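Local coordinates for outer membrane protein (Bartonella henselae, PDB 2FI9) that is of unknown function, though it is named as an outer membrane protein and belongs to the uncharacterised DUF498/DUF598 family, at residues 40-43 and 44-47. Numbering follows the deposited sequence.
Sequences IPSG and IYGI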
loop_
_atom_site.group_PDB
_atom_site.type_symbol
_atom_site.label_atom_id
_atom_site.label_comp_id
_atom_site.label_asym_id
_atom_site.label_seq_id
_atom_site.Cartn_x
_atom_site.Cartn_y
_atom_site.Cartn_z
ATOM N N ILE A 40 -4.956 -1.067 -4.790
ATOM C CA ILE A 40 -6.135 -0.214 -4.682
ATOM C C ILE A 40 -7.304 -0.915 -5.403
ATOM O O ILE A 40 -7.088 -1.928 -6.073
ATOM C CB ILE A 40 -5.833 1.205 -5.231
ATOM C CG1 ILE A 40 -5.261 1.112 -6.654
ATOM C CG2 ILE A 40 -4.841 1.899 -4.318
ATOM C CD1 ILE A 40 -4.988 2.466 -7.313
ATOM N N PRO A 41 -8.549 -0.447 -5.206
ATOM C CA PRO A 41 -9.654 -1.171 -5.867
ATOM C C PRO A 41 -9.471 -1.452 -7.364
ATOM O O PRO A 41 -9.956 -2.494 -7.847
ATOM C CB PRO A 41 -10.862 -0.269 -5.601
ATOM C CG PRO A 41 -10.546 0.301 -4.266
ATOM C CD PRO A 41 -9.058 0.639 -4.349
ATOM N N SER A 42 -8.792 -0.555 -8.092
ATOM C CA SER A 42 -8.608 -0.739 -9.555
ATOM C C SER A 42 -7.463 -1.704 -9.918
ATOM O O SER A 42 -7.280 -2.042 -11.084
ATOM C CB SER A 42 -8.375 0.601 -10.250
ATOM O OG SER A 42 -7.110 1.143 -9.881
ATOM N N GLY A 43 -6.681 -2.114 -8.922
ATOM C CA GLY A 43 -5.661 -3.127 -9.147
ATOM C C GLY A 43 -4.414 -2.996 -8.316
ATOM O O GLY A 43 -4.353 -2.190 -7.379
ATOM N N ILE A 44 -3.421 -3.799 -8.666
ATOM C CA ILE A 44 -2.110 -3.752 -8.042
ATOM C C ILE A 44 -1.153 -3.194 -9.081
ATOM O O ILE A 44 -1.026 -3.768 -10.171
ATOM C CB ILE A 44 -1.653 -5.169 -7.616
ATOM C CG1 ILE A 44 -2.698 -5.790 -6.679
ATOM C CG2 ILE A 44 -0.266 -5.118 -6.932
ATOM C CD1 ILE A 44 -2.431 -7.230 -6.261
ATOM N N TYR A 45 -0.477 -2.094 -8.749
ATOM C CA TYR A 45 0.421 -1.404 -9.674
ATOM C C TYR A 45 1.823 -1.328 -9.081
ATOM O O TYR A 45 1.976 -1.139 -7.873
ATOM C CB TYR A 45 -0.047 0.036 -9.892
ATOM C CG TYR A 45 -1.452 0.193 -10.412
ATOM C CD1 TYR A 45 -1.687 0.446 -11.759
ATOM C CD2 TYR A 45 -2.545 0.117 -9.552
ATOM C CE1 TYR A 45 -2.979 0.604 -12.248
ATOM C CE2 TYR A 45 -3.845 0.270 -10.022
ATOM C CZ TYR A 45 -4.049 0.524 -11.372
ATOM O OH TYR A 45 -5.328 0.671 -11.859
ATOM N N GLY A 46 2.844 -1.458 -9.922
ATOM C CA GLY A 46 4.203 -1.153 -9.475
ATOM C C GLY A 46 4.362 0.339 -9.257
ATOM O O GLY A 46 3.808 1.154 -10.006
ATOM N N ILE A 47 5.093 0.707 -8.207
ATOM C CA ILE A 47 5.511 2.085 -8.031
ATOM C C ILE A 47 7.001 2.121 -7.710
ATOM O O ILE A 47 7.530 1.276 -6.976
ATOM C CB ILE A 47 4.708 2.842 -6.955
ATOM C CG1 ILE A 47 4.451 1.958 -5.751
ATOM C CG2 ILE A 47 3.381 3.357 -7.536
ATOM C CD1 ILE A 47 4.373 2.709 -4.481
#
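Ser42 OG is gripped by two partners: it accepts a hydrogen bond from Tyr45 OH at 2.7 Å, and it is also hydrogen-bonded to the carboxylate of Glu65. The tyrosine reaches back along its own strand to the turn, and the serine oxygen meets it at the edge of the ring, in its plane. A chi1 of 69° sets Ser42 OG between its backbone N and carbonyl carbon, and the oxygen also lies 3.4 Å from Tyr45 CE2. Ile40 lends an apolar flank: its CG1–CD1 arm crosses the tyrosine side chain at about a right angle, and Ile40 CD1 lies 3.7 Å from Tyr45 CE2. Gly43 O is 3.6 Å from both Tyr45 CD2 and Tyr45 CE2.

The chain itself reverses here in a tight beta hairpin. Its two-residue connection, Pro41-Ser42, forms a type I turn closed by paired backbone bonds, Ile40 N to Gly43 O and Gly43 N to Ile40 O, both 2.9 Å. Gly43, at phi 147° and psi -170°, takes backbone angles open chiefly to a residue without a side chain. Arg61 of helix 60-64 makes a cation-pi contact with the tyrosine ring. The hairpin pairs strand 36-40 with 43-47, the outermost strand on that side of the mixed sheet, and the Ile40 side chain touches both helix 60-64, at Arg61 and Val62, and strand 120-124, at Ala121.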